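Long-range contacts in glutathione transferase lambda1 (Populus trichocarpa, PDB 4PQH), which probably catalyses the transfer of glutathione to electrophilic compounds, releasing a halide and thereby contributing to detoxification: residues 121-126 and 169-174; 147-152 and 196-201; 161-166 and 202-207. All blocks are in the same frame, centred on the assembly; numbering follows the deposited sequence. Where two conformers were deposited one is given.

Interaction 1. Residues 121-126 and 169-174; sequences DLFSYT and SLVDIA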
ATOM      1  N   ASP A 121      -2.629  13.613   9.417  1.00 18.64           N
ATOM      2  CA  ASP A 121      -3.522  14.322   8.496  1.00 18.84           C
ATOM      3  C   ASP A 121      -3.601  13.608   7.143  1.00 17.77           C
ATOM      4  O   ASP A 121      -4.680  13.476   6.557  1.00 17.74           O
ATOM      5  CB  ASP A 121      -3.063  15.771   8.281  1.00 22.27           C
ATOM      6  CG  ASP A 121      -3.242  16.639   9.511  1.00 26.62           C
ATOM      7  OD1 ASP A 121      -4.083  16.302  10.371  1.00 28.66           O
ATOM      8  OD2 ASP A 121      -2.545  17.673   9.607  1.00 28.42           O
ATOM      9  N   LEU A 122      -2.458  13.139   6.652  1.00 16.68           N
ATOM     10  CA  LEU A 122      -2.398  12.496   5.341  1.00 16.61           C
ATOM     11  C   LEU A 122      -2.962  11.080   5.345  1.00 15.09           C
ATOM     12  O   LEU A 122      -3.617  10.667   4.388  1.00 16.34           O
ATOM     13  CB  LEU A 122      -0.964  12.503   4.814  1.00 16.54           C
ATOM     14  CG  LEU A 122      -0.447  13.903   4.485  1.00 18.47           C
ATOM     15  CD1 LEU A 122       0.981  13.815   3.976  1.00 17.41           C
ATOM     16  CD2 LEU A 122      -1.356  14.587   3.473  1.00 20.79           C
ATOM     17  N   PHE A 123      -2.718  10.333   6.412  1.00 15.84           N
ATOM     18  CA  PHE A 123      -3.373   9.035   6.570  1.00 16.21           C
ATOM     19  C   PHE A 123      -4.892   9.189   6.598  1.00 17.90           C
ATOM     20  O   PHE A 123      -5.615   8.403   5.985  1.00 18.53           O
ATOM     21  CB  PHE A 123      -2.911   8.334   7.845  1.00 15.80           C
ATOM     22  CG  PHE A 123      -1.514   7.791   7.775  1.00 15.02           C
ATOM     23  CD1 PHE A 123      -1.065   7.120   6.649  1.00 15.57           C
ATOM     24  CD2 PHE A 123      -0.656   7.938   8.854  1.00 16.60           C
ATOM     25  CE1 PHE A 123       0.230   6.619   6.591  1.00 16.95           C
ATOM     26  CE2 PHE A 123       0.639   7.440   8.802  1.00 17.86           C
ATOM     27  CZ  PHE A 123       1.080   6.780   7.668  1.00 17.96           C
ATOM     28  N   SER A 124      -5.363  10.211   7.307  1.00 17.89           N
ATOM     29  CA  SER A 124      -6.799  10.466   7.438  1.00 18.61           C
ATOM     30  C   SER A 124      -7.402  10.824   6.092  1.00 18.37           C
ATOM     31  O   SER A 124      -8.581  10.583   5.850  1.00 20.88           O
ATOM     32  CB  SER A 124      -7.043  11.608   8.422  1.00 20.14           C
ATOM     33  OG  SER A 124      -6.794  11.203   9.759  1.00 22.19           O
ATOM     34  N   TYR A 125      -6.592  11.408   5.220  1.00 17.50           N
ATOM     35  CA  TYR A 125      -7.066  11.835   3.905  1.00 15.68           C
ATOM     36  C   TYR A 125      -7.196  10.697   2.888  1.00 15.06           C
ATOM     37  O   TYR A 125      -7.822  10.873   1.838  1.00 16.13           O
ATOM     38  CB  TYR A 125      -6.152  12.942   3.354  1.00 17.34           C
ATOM     39  CG  TYR A 125      -6.655  13.569   2.076  1.00 19.33           C
ATOM     40  CD1 TYR A 125      -7.738  14.441   2.085  1.00 20.52           C
ATOM     41  CD2 TYR A 125      -6.056  13.280   0.859  1.00 20.84           C
ATOM     42  CE1 TYR A 125      -8.201  15.013   0.917  1.00 22.70           C
ATOM     43  CE2 TYR A 125      -6.517  13.848  -0.316  1.00 20.44           C
ATOM     44  CZ  TYR A 125      -7.589  14.715  -0.280  1.00 21.41           C
ATOM     45  OH  TYR A 125      -8.057  15.281  -1.448  1.00 24.34           O
ATOM     46  N   THR A 126      -6.632   9.528   3.186  1.00 15.16           N
ATOM     47  CA  THR A 126      -6.609   8.438   2.200  1.00 16.28           C
ATOM     48  C   THR A 126      -7.992   8.020   1.704  1.00 16.93           C
ATOM     49  O   THR A 126      -8.160   7.758   0.518  1.00 15.39           O
ATOM     50  CB  THR A 126      -5.849   7.177   2.693  1.00 15.66           C
ATOM     51  OG1 THR A 126      -6.438   6.696   3.905  1.00 17.71           O
ATOM     52  CG2 THR A 126      -4.359   7.477   2.900  1.00 15.84           C
ATOM     53  N   SER A 169       8.727   7.645   3.780  1.00  9.72           N
ATOM     54  CA  SER A 169       8.016   7.125   4.944  1.00 10.61           C
ATOM     55  C   SER A 169       6.819   6.278   4.568  1.00 11.23           C
ATOM     56  O   SER A 169       6.465   6.135   3.394  1.00  9.65           O
ATOM     57  CB  SER A 169       7.522   8.276   5.824  1.00 11.32           C
ATOM     58  OG  SER A 169       6.336   8.863   5.283  1.00 11.61           O
ATOM     59  N   LEU A 170       6.176   5.750   5.594  1.00 11.32           N
ATOM     60  CA  LEU A 170       4.939   4.999   5.438  1.00 11.20           C
ATOM     61  C   LEU A 170       3.866   5.774   4.710  1.00 11.30           C
ATOM     62  O   LEU A 170       2.975   5.164   4.121  1.00 12.22           O
ATOM     63  CB  LEU A 170       4.393   4.588   6.799  1.00 11.52           C
ATOM     64  CG  LEU A 170       5.251   3.619   7.603  1.00 12.81           C
ATOM     65  CD1 LEU A 170       4.637   3.423   8.970  1.00 14.03           C
ATOM     66  CD2 LEU A 170       5.423   2.288   6.866  1.00 12.91           C
ATOM     67  N   VAL A 171       3.911   7.102   4.763  1.00  9.90           N
ATOM     68  CA  VAL A 171       2.884   7.886   4.079  1.00 10.76           C
ATOM     69  C   VAL A 171       2.991   7.705   2.565  1.00  9.58           C
ATOM     70  O   VAL A 171       1.982   7.551   1.866  1.00 10.01           O
ATOM     71  CB  VAL A 171       2.941   9.396   4.429  1.00 11.11           C
ATOM     72  CG1 VAL A 171       1.792  10.141   3.745  1.00 12.53           C
ATOM     73  CG2 VAL A 171       2.881   9.611   5.930  1.00 12.57           C
ATOM     74  N   ASP A 172       4.215   7.714   2.053  1.00  9.91           N
ATOM     75  CA  ASP A 172       4.418   7.497   0.624  1.00  8.73           C
ATOM     76  C   ASP A 172       3.958   6.096   0.235  1.00  9.09           C
ATOM     77  O   ASP A 172       3.289   5.904  -0.782  1.00 10.33           O
ATOM     78  CB  ASP A 172       5.888   7.711   0.267  1.00  8.88           C
ATOM     79  CG  ASP A 172       6.404   9.003   0.814  1.00  9.78           C
ATOM     80  OD1 ASP A 172       5.981  10.065   0.320  1.00 10.03           O
ATOM     81  OD2 ASP A 172       7.184   8.945   1.788  1.00 10.39           O
ATOM     82  N   ILE A 173       4.301   5.127   1.068  1.00 10.95           N
ATOM     83  CA  ILE A 173       3.890   3.748   0.855  1.00 10.49           C
ATOM     84  C   ILE A 173       2.353   3.588   0.832  1.00 11.07           C
ATOM     85  O   ILE A 173       1.803   2.842   0.018  1.00 11.92           O
ATOM     86  CB  ILE A 173       4.518   2.845   1.914  1.00 10.76           C
ATOM     87  CG1 ILE A 173       6.040   2.839   1.730  1.00 11.19           C
ATOM     88  CG2 ILE A 173       3.964   1.439   1.823  1.00 12.97           C
ATOM     89  CD1 ILE A 173       6.792   2.121   2.840  1.00 13.02           C
ATOM     90  N   ALA A 174       1.667   4.306   1.710  1.00 10.45           N
ATOM     91  CA  ALA A 174       0.212   4.233   1.768  1.00 11.50           C
ATOM     92  C   ALA A 174      -0.420   4.688   0.449  1.00 11.85           C
ATOM     93  O   ALA A 174      -1.394   4.097  -0.026  1.00 12.16           O
ATOM     94  CB  ALA A 174      -0.301   5.067   2.921  1.00 13.30           C
TER

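Interaction 2. Residues 147-152 and 196-201; sequences AFDYIE and AGRPKL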
ATOM      1  N   ALA A 147      -8.410  16.399  -5.611  1.00 14.99           N
ATOM      2  CA  ALA A 147      -7.697  15.457  -4.760  1.00 13.66           C
ATOM      3  C   ALA A 147      -6.203  15.519  -5.032  1.00 13.51           C
ATOM      4  O   ALA A 147      -5.378  15.527  -4.105  1.00 14.39           O
ATOM      5  CB  ALA A 147      -8.224  14.047  -4.974  1.00 13.90           C
ATOM      6  N   PHE A 148      -5.841  15.575  -6.306  1.00 12.51           N
ATOM      7  CA  PHE A 148      -4.424  15.667  -6.641  1.00 11.32           C
ATOM      8  C   PHE A 148      -3.849  17.048  -6.344  1.00 12.40           C
ATOM      9  O   PHE A 148      -2.647  17.179  -6.098  1.00 12.94           O
ATOM     10  CB  PHE A 148      -4.152  15.198  -8.073  1.00 11.60           C
ATOM     11  CG  PHE A 148      -4.096  13.702  -8.207  1.00 11.48           C
ATOM     12  CD1 PHE A 148      -2.951  13.014  -7.820  1.00 12.56           C
ATOM     13  CD2 PHE A 148      -5.186  12.980  -8.680  1.00 12.14           C
ATOM     14  CE1 PHE A 148      -2.879  11.638  -7.922  1.00 12.50           C
ATOM     15  CE2 PHE A 148      -5.118  11.594  -8.789  1.00 12.22           C
ATOM     16  CZ  PHE A 148      -3.962  10.926  -8.403  1.00 13.79           C
ATOM     17  N   ASP A 149      -4.696  18.070  -6.341  1.00 12.77           N
ATOM     18  CA  ASP A 149      -4.293  19.390  -5.861  1.00 13.37           C
ATOM     19  C   ASP A 149      -3.929  19.330  -4.376  1.00 12.84           C
ATOM     20  O   ASP A 149      -2.932  19.928  -3.940  1.00 14.38           O
ATOM     21  CB  ASP A 149      -5.405  20.414  -6.077  1.00 15.54           C
ATOM     22  CG  ASP A 149      -5.544  20.829  -7.515  1.00 17.77           C
ATOM     23  OD1 ASP A 149      -4.639  20.522  -8.325  1.00 17.80           O
ATOM     24  OD2 ASP A 149      -6.563  21.475  -7.833  1.00 19.63           O
ATOM     25  N   TYR A 150      -4.715  18.593  -3.599  1.00 14.17           N
ATOM     26  CA  TYR A 150      -4.430  18.428  -2.178  1.00 14.38           C
ATOM     27  C   TYR A 150      -3.070  17.754  -1.993  1.00 14.17           C
ATOM     28  O   TYR A 150      -2.267  18.167  -1.153  1.00 14.65           O
ATOM     29  CB  TYR A 150      -5.534  17.618  -1.489  1.00 16.10           C
ATOM     30  CG  TYR A 150      -5.350  17.499   0.006  1.00 19.05           C
ATOM     31  CD1 TYR A 150      -4.548  16.503   0.548  1.00 21.11           C
ATOM     32  CD2 TYR A 150      -5.972  18.387   0.875  1.00 21.35           C
ATOM     33  CE1 TYR A 150      -4.368  16.393   1.916  1.00 23.29           C
ATOM     34  CE2 TYR A 150      -5.805  18.282   2.244  1.00 23.69           C
ATOM     35  CZ  TYR A 150      -4.999  17.284   2.760  1.00 24.76           C
ATOM     36  OH  TYR A 150      -4.823  17.177   4.124  1.00 26.33           O
ATOM     37  N   ILE A 151      -2.818  16.722  -2.783  1.00 14.28           N
ATOM     38  CA  ILE A 151      -1.552  15.997  -2.738  1.00 13.65           C
ATOM     39  C   ILE A 151      -0.372  16.905  -3.107  1.00 13.19           C
ATOM     40  O   ILE A 151       0.668  16.903  -2.435  1.00 12.82           O
ATOM     41  CB  ILE A 151      -1.592  14.759  -3.672  1.00 13.83           C
ATOM     42  CG1 ILE A 151      -2.635  13.753  -3.171  1.00 16.49           C
ATOM     43  CG2 ILE A 151      -0.216  14.117  -3.808  1.00 14.95           C
ATOM     44  CD1 ILE A 151      -2.418  13.322  -1.742  1.00 17.73           C
ATOM     45  N   GLU A 152      -0.545  17.693  -4.165  1.00 13.09           N
ATOM     46  CA  GLU A 152       0.494  18.607  -4.628  1.00 13.37           C
ATOM     47  C   GLU A 152       0.846  19.601  -3.529  1.00 12.79           C
ATOM     48  O   GLU A 152       2.030  19.851  -3.250  1.00 13.38           O
ATOM     49  CB  GLU A 152       0.032  19.337  -5.896  1.00 12.85           C
ATOM     50  CG  GLU A 152       1.015  20.384  -6.399  1.00 14.14           C
ATOM     51  CD  GLU A 152       2.264  19.782  -7.001  1.00 14.97           C
ATOM     52  OE1 GLU A 152       2.292  18.561  -7.264  1.00 15.96           O
ATOM     53  OE2 GLU A 152       3.225  20.550  -7.212  1.00 15.45           O
ATOM     54  N   ALA A 196       0.195  17.259 -14.985  1.00 14.73           N
ATOM     55  CA  ALA A 196       0.106  18.573 -15.616  1.00 14.72           C
ATOM     56  C   ALA A 196      -0.209  19.660 -14.592  1.00 15.48           C
ATOM     57  O   ALA A 196      -1.267  19.652 -13.965  1.00 17.10           O
ATOM     58  CB  ALA A 196      -0.918  18.558 -16.731  1.00 15.83           C
ATOM     59  N   GLY A 197       0.734  20.575 -14.398  1.00 15.54           N
ATOM     60  CA  GLY A 197       0.573  21.640 -13.428  1.00 14.75           C
ATOM     61  C   GLY A 197       0.886  21.234 -11.997  1.00 14.54           C
ATOM     62  O   GLY A 197       0.645  22.004 -11.068  1.00 17.20           O
ATOM     63  N   ARG A 198       1.405  20.024 -11.815  1.00 11.97           N
ATOM     64  CA  ARG A 198       1.665  19.491 -10.480  1.00 11.92           C
ATOM     65  C   ARG A 198       3.089  18.952 -10.378  1.00 12.37           C
ATOM     66  O   ARG A 198       3.312  17.743 -10.348  1.00 13.10           O
ATOM     67  CB  ARG A 198       0.639  18.414 -10.119  1.00 12.89           C
ATOM     68  CG  ARG A 198      -0.795  18.925 -10.103  1.00 12.86           C
ATOM     69  CD  ARG A 198      -1.758  17.967  -9.412  1.00 12.25           C
ATOM     70  NE  ARG A 198      -3.133  18.461  -9.535  1.00 12.65           N
ATOM     71  CZ  ARG A 198      -3.923  18.220 -10.581  1.00 13.48           C
ATOM     72  NH1 ARG A 198      -3.489  17.462 -11.583  1.00 15.35           N
ATOM     73  NH2 ARG A 198      -5.151  18.730 -10.617  1.00 14.32           N
ATOM     74  N   PRO A 199       4.068  19.863 -10.328  1.00 11.99           N
ATOM     75  CA  PRO A 199       5.474  19.462 -10.398  1.00 12.37           C
ATOM     76  C   PRO A 199       5.966  18.652  -9.191  1.00 11.15           C
ATOM     77  O   PRO A 199       6.808  17.776  -9.364  1.00 11.92           O
ATOM     78  CB  PRO A 199       6.207  20.799 -10.506  1.00 13.23           C
ATOM     79  CG  PRO A 199       5.273  21.808  -9.923  1.00 13.88           C
ATOM     80  CD  PRO A 199       3.907  21.329 -10.278  1.00 12.76           C
ATOM     81  N   LYS A 200       5.459  18.932  -7.996  1.00 11.26           N
ATOM     82  CA  LYS A 200       5.875  18.178  -6.817  1.00 12.25           C
ATOM     83  C   LYS A 200       5.379  16.736  -6.919  1.00 11.49           C
ATOM     84  O   LYS A 200       6.081  15.789  -6.551  1.00 11.52           O
ATOM     85  CB  LYS A 200       5.350  18.835  -5.537  1.00 14.65           C
ATOM     86  CG  LYS A 200       5.924  20.215  -5.240  1.00 18.36           C
ATOM     87  CD  LYS A 200       7.265  20.125  -4.560  1.00 22.15           C
ATOM     88  CE  LYS A 200       7.786  21.502  -4.184  1.00 24.04           C
ATOM     89  NZ  LYS A 200       9.196  21.417  -3.727  1.00 25.92           N
ATOM     90  N   LEU A 201       4.150  16.575  -7.402  1.00 10.67           N
ATOM     91  CA  LEU A 201       3.590  15.259  -7.636  1.00 11.13           C
ATOM     92  C   LEU A 201       4.355  14.513  -8.720  1.00 10.28           C
ATOM     93  O   LEU A 201       4.653  13.328  -8.571  1.00 10.33           O
ATOM     94  CB  LEU A 201       2.124  15.396  -8.041  1.00 10.93           C
ATOM     95  CG  LEU A 201       1.464  14.104  -8.512  1.00 11.04           C
ATOM     96  CD1 LEU A 201       1.399  13.087  -7.387  1.00 11.23           C
ATOM     97  CD2 LEU A 201       0.090  14.413  -9.034  1.00 11.69           C
TER

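Interaction 3. Residues 161-166 and 202-207; sequences GPFFLG and AAWIEE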
ATOM      1  N   GLY A 161      13.089  16.754   1.600  1.00 13.77           N
ATOM      2  CA  GLY A 161      13.108  15.615   0.704  1.00 13.18           C
ATOM      3  C   GLY A 161      11.899  15.682  -0.210  1.00 12.55           C
ATOM      4  O   GLY A 161      11.061  16.559  -0.048  1.00 13.24           O
ATOM      5  N   PRO A 162      11.820  14.770  -1.192  1.00 11.39           N
ATOM      6  CA  PRO A 162      10.771  14.824  -2.216  1.00 10.39           C
ATOM      7  C   PRO A 162       9.490  14.097  -1.822  1.00  9.74           C
ATOM      8  O   PRO A 162       8.535  14.060  -2.607  1.00 11.11           O
ATOM      9  CB  PRO A 162      11.435  14.129  -3.407  1.00 11.27           C
ATOM     10  CG  PRO A 162      12.333  13.112  -2.784  1.00 12.53           C
ATOM     11  CD  PRO A 162      12.824  13.730  -1.489  1.00 11.54           C
ATOM     12  N   PHE A 163       9.467  13.536  -0.620  1.00  9.59           N
ATOM     13  CA  PHE A 163       8.347  12.700  -0.183  1.00  9.70           C
ATOM     14  C   PHE A 163       7.436  13.466   0.759  1.00  9.96           C
ATOM     15  O   PHE A 163       7.701  14.616   1.079  1.00 10.66           O
ATOM     16  CB  PHE A 163       8.897  11.423   0.455  1.00  9.48           C
ATOM     17  CG  PHE A 163       9.647  10.562  -0.518  1.00 10.85           C
ATOM     18  CD1 PHE A 163       8.984   9.905  -1.541  1.00 10.94           C
ATOM     19  CD2 PHE A 163      11.018  10.430  -0.435  1.00 12.34           C
ATOM     20  CE1 PHE A 163       9.686   9.116  -2.440  1.00 12.32           C
ATOM     21  CE2 PHE A 163      11.708   9.637  -1.328  1.00 14.25           C
ATOM     22  CZ  PHE A 163      11.049   8.992  -2.333  1.00 13.32           C
ATOM     23  N   PHE A 164       6.323  12.859   1.163  1.00 10.57           N
ATOM     24  CA  PHE A 164       5.338  13.586   1.961  1.00 11.18           C
ATOM     25  C   PHE A 164       5.883  14.190   3.249  1.00 11.06           C
ATOM     26  O   PHE A 164       5.535  15.317   3.601  1.00 11.40           O
ATOM     27  CB  PHE A 164       4.115  12.719   2.277  1.00 11.96           C
ATOM     28  CG  PHE A 164       3.195  12.512   1.107  1.00 11.70           C
ATOM     29  CD1 PHE A 164       2.414  13.551   0.631  1.00 12.47           C
ATOM     30  CD2 PHE A 164       3.114  11.276   0.493  1.00 11.46           C
ATOM     31  CE1 PHE A 164       1.562  13.358  -0.448  1.00 12.29           C
ATOM     32  CE2 PHE A 164       2.255  11.069  -0.579  1.00 12.59           C
ATOM     33  CZ  PHE A 164       1.484  12.117  -1.049  1.00 13.60           C
ATOM     34  N   LEU A 165       6.749  13.450   3.941  1.00 10.61           N
ATOM     35  CA  LEU A 165       7.354  13.956   5.170  1.00 10.31           C
ATOM     36  C   LEU A 165       8.801  14.363   4.936  1.00 11.98           C
ATOM     37  O   LEU A 165       9.613  14.340   5.853  1.00 13.46           O
ATOM     38  CB  LEU A 165       7.271  12.907   6.276  1.00 10.05           C
ATOM     39  CG  LEU A 165       5.873  12.319   6.475  1.00 11.62           C
ATOM     40  CD1 LEU A 165       5.938  11.329   7.618  1.00 12.64           C
ATOM     41  CD2 LEU A 165       4.831  13.409   6.733  1.00 12.94           C
ATOM     42  N   GLY A 166       9.116  14.756   3.709  1.00 11.58           N
ATOM     43  CA  GLY A 166      10.486  15.060   3.333  1.00 11.80           C
ATOM     44  C   GLY A 166      11.190  13.772   2.946  1.00 12.27           C
ATOM     45  O   GLY A 166      11.228  13.383   1.778  1.00 11.93           O
ATOM     46  N   ALA A 202       4.665  15.200  -9.817  1.00  9.68           N
ATOM     47  CA  ALA A 202       5.440  14.575 -10.884  1.00 10.53           C
ATOM     48  C   ALA A 202       6.783  14.075 -10.338  1.00 11.10           C
ATOM     49  O   ALA A 202       7.211  12.952 -10.634  1.00 11.26           O
ATOM     50  CB  ALA A 202       5.645  15.547 -12.044  1.00 10.61           C
ATOM     51  N   ALA A 203       7.433  14.897  -9.512  1.00 10.68           N
ATOM     52  CA  ALA A 203       8.699  14.516  -8.897  1.00 10.74           C
ATOM     53  C   ALA A 203       8.536  13.329  -7.934  1.00 10.66           C
ATOM     54  O   ALA A 203       9.372  12.425  -7.898  1.00 11.56           O
ATOM     55  CB  ALA A 203       9.317  15.710  -8.169  1.00 11.39           C
ATOM     56  N   TRP A 204       7.452  13.338  -7.161  1.00  9.20           N
ATOM     57  CA  TRP A 204       7.160  12.257  -6.224  1.00  8.76           C
ATOM     58  C   TRP A 204       7.030  10.933  -6.975  1.00 10.98           C
ATOM     59  O   TRP A 204       7.580   9.914  -6.564  1.00 10.89           O
ATOM     60  CB  TRP A 204       5.873  12.567  -5.455  1.00  8.99           C
ATOM     61  CG  TRP A 204       5.514  11.545  -4.415  1.00  9.78           C
ATOM     62  CD1 TRP A 204       5.854  11.566  -3.095  1.00  9.49           C
ATOM     63  CD2 TRP A 204       4.720  10.366  -4.607  1.00 10.44           C
ATOM     64  NE1 TRP A 204       5.340  10.466  -2.453  1.00 10.30           N
ATOM     65  CE2 TRP A 204       4.628   9.719  -3.356  1.00 10.00           C
ATOM     66  CE3 TRP A 204       4.081   9.796  -5.716  1.00 11.19           C
ATOM     67  CZ2 TRP A 204       3.931   8.521  -3.188  1.00 10.58           C
ATOM     68  CZ3 TRP A 204       3.384   8.614  -5.541  1.00 11.55           C
ATOM     69  CH2 TRP A 204       3.312   7.991  -4.290  1.00 11.56           C
ATOM     70  N   ILE A 205       6.308  10.948  -8.092  1.00 10.21           N
ATOM     71  CA  ILE A 205       6.142   9.743  -8.882  1.00 10.22           C
ATOM     72  C   ILE A 205       7.496   9.259  -9.408  1.00 11.69           C
ATOM     73  O   ILE A 205       7.812   8.063  -9.339  1.00 12.34           O
ATOM     74  CB  ILE A 205       5.120   9.965 -10.015  1.00  9.90           C
ATOM     75  CG1 ILE A 205       3.721  10.199  -9.432  1.00 10.74           C
ATOM     76  CG2 ILE A 205       5.109   8.767 -10.966  1.00 13.18           C
ATOM     77  CD1 ILE A 205       2.744  10.712 -10.459  1.00 11.69           C
ATOM     78  N   GLU A 206       8.308  10.193  -9.905  1.00 11.14           N
ATOM     79  CA  GLU A 206       9.635   9.826 -10.389  0.54 12.49           C
ATOM     80  C   GLU A 206      10.503   9.225  -9.281  1.00 12.00           C
ATOM     81  O   GLU A 206      11.209   8.239  -9.510  1.00 12.41           O
ATOM     82  CB  GLU A 206      10.351  11.011 -11.046  0.54 14.58           C
ATOM     83  CG  GLU A 206      11.722  10.644 -11.592  0.54 18.96           C
ATOM     84  CD  GLU A 206      12.348  11.743 -12.418  0.54 24.14           C
ATOM     85  OE1 GLU A 206      12.000  12.924 -12.209  0.54 26.37           O
ATOM     86  OE2 GLU A 206      13.193  11.421 -13.279  0.54 26.27           O
ATOM     87  N   GLU A 207      10.434   9.799  -8.085  1.00 10.96           N
ATOM     88  CA  GLU A 207      11.243   9.305  -6.985  1.00  9.19           C
ATOM     89  C   GLU A 207      10.755   7.954  -6.458  1.00 10.32           C
ATOM     90  O   GLU A 207      11.561   7.088  -6.114  1.00 11.99           O
ATOM     91  CB  GLU A 207      11.314  10.358  -5.886  1.00 11.05           C
ATOM     92  CG  GLU A 207      12.081  11.625  -6.329  1.00 11.30           C
ATOM     93  CD  GLU A 207      13.474  11.317  -6.873  1.00 11.51           C
ATOM     94  OE1 GLU A 207      14.238  10.590  -6.192  1.00 12.52           O
ATOM     95  OE2 GLU A 207      13.796  11.787  -7.990  1.00 12.16           O
TER

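Interaction 1. Residues 121-126 and 169-174
The buried helical core of the glutathione transferase C-terminal domain is joined here by Leu122 and Phe123 of helix 113-137, which pack against Leu170, Val171 and Ala174 at the start of helix 170-190. The two short axes run nearly parallel, 12° apart, and approach no closer than 10.2 Å; side chains bridge that distance, and no hydrogen bond crosses it. Val171 shares its two methyls between both partners. With CG1 anti to the backbone N (chi1 -177°), this branch meets Leu122 CD1 at 3.8 Å, the two side chains crossing at about a right angle. Val171 CG2 goes to the aromatic neighbour, 3.8 Å from Phe123 CZ, and makes an off-centre CH-pi contact with the ring. The rim of the same ring receives Ala174 CB, 4.0 Å from Phe123 CE1, while Leu170 O lies in the ring plane at the edge.

This helix start carries the N-capping box characteristic of the GST fold. Ser169 OG accepts from Val171 N at 3.0 Å, and Asp172 OD2 in turn accepts from the backbone Ser169 N at 2.8 Å, met nearly head-on to its C-O bond. The other oxygen, OD1, has partners in the loop 161-166 and helix 199-208. Helix 92-102 covers a further flank: Lys97 touches Phe123 and Leu93 touches Ala174, whose side chain is about 7 Å from that of the glutathione-binding Ser92.

Interaction 2. Residues 147-152 and 196-201
Glu152 and Leu201 bring the two backbones closest, their CA atoms 5.5 Å apart, where the last turns of helix 144-154 face the beginning of helix 199-208. Arg198 holds the N-cap position of the latter, so the first amides of that helix are turned to the contact without partners from a preceding turn. Glu152 supplies the acceptors. Its CG stands anti to the backbone N, and a bend at chi2 (71°) carries CD round to the helix start, where each oxygen takes one N-H: Lys200 N gives to Glu152 OE2 at 2.9 Å through the syn lone pair, and Leu201 N gives to Glu152 OE1 at 2.7 Å, on the syn side but somewhat out of the carboxylate plane.

One turn earlier, Arg198 reaches back with a chain extended from CG to NE. It grips Asp149 side-on, with both donors going to a single oxygen: Arg198 NE lies 2.8 Å and NH2 3.0 Å from Asp149 OD1, reaching it from the same face of a carboxylate turned 39° from the guanidinium plane. Phe148 CB rests 3.7 Å above one face of that guanidinium, and Tyr192 and the carbonyl of Ile194 take further N-H groups. On the buried side the contact turns apolar, with Phe148 CD1 3.6 Å from Leu201 CD2 and Ile151 CG2 beside Leu201 CD1.

Two kinds of electrostatics thus join these helices of the C-terminal domain. The paired amides, and the positive end of the helix dipole behind them, would be expected to stabilise Glu152 as a carboxylate, whereas the bridge between Asp149 and Arg198 pairs full opposite charges, an exposed Asp149 with a largely buried Arg198.

Interaction 3. Residues 161-166 and 202-207
With Trp204 CG anti to the backbone N (chi1 -177°), and the CG of Phe163 and of Phe164 each anti to its carbonyl carbon, the three rings meet between helix 199-208 and the loop. The two phenylalanine rings arrive on opposite sides of the indole plane. Phe163 turns an edge to the face of the five-membered ring in an offset edge-to-face pair, with centroids 5.7 Å apart and planes at 79°; its nearest atom, CD1, is 3.8 Å from Trp204 NE1. Phe164 lies closer and more slanted, its centroid 4.9 Å from that of the same indole ring and the planes at 53°, with its CE2 and CD2 running past Trp204 NE1.

The loop that presents this pair of rings, between helices 144-154 and 170-190, folds into a type I beta turn from Phe163 to Gly166. Gly166 N gives a hydrogen bond to Phe163 O, and Phe163 N gives one back to Gly166 O at 3.0 Å, so the backbone is tied in both directions. The consecutive residues Phe163 and Phe164 straddle the one indole as an aromatic cluster. Asp172, the capping-box residue of helix 170-190, accepts through OD1 from both Trp204 NE1 and Phe164 N, which satisfies the buried indole N-H and links loop and helix through one oxygen.

Toward the more exposed side, Pro162 O lies 3.7 Å from Trp204 CD1, near the plane of the indole. Beyond it the aliphatic part of Glu207 takes over: its CB packs 3.8 Å from Phe163 CZ and its CG lies 3.9 Å from Pro162 CG, while the carboxylate forms a salt bridge with Lys210.

In the fold
Helix 170-190 and its neighbours show how chemistry follows depth within one helical domain. Interaction 1 is wholly buried, nearest the glutathione site, and consists of apolar contacts. Interactions 2 and 3 lie farther out, are partly buried, and share helix 199-208: interaction 2 holds its start by a salt bridge and amide hydrogen bonds, interaction 3 most of the rest by aromatic rings. Asp172 couples 169-174 to interaction 3 by binding both of its sides, and Phe164 also touches Leu122 of interaction 1 and Ile151 of interaction 2. Tyr125 and Tyr150 stack between interactions 1 and 2, so the three contacts form one continuous network.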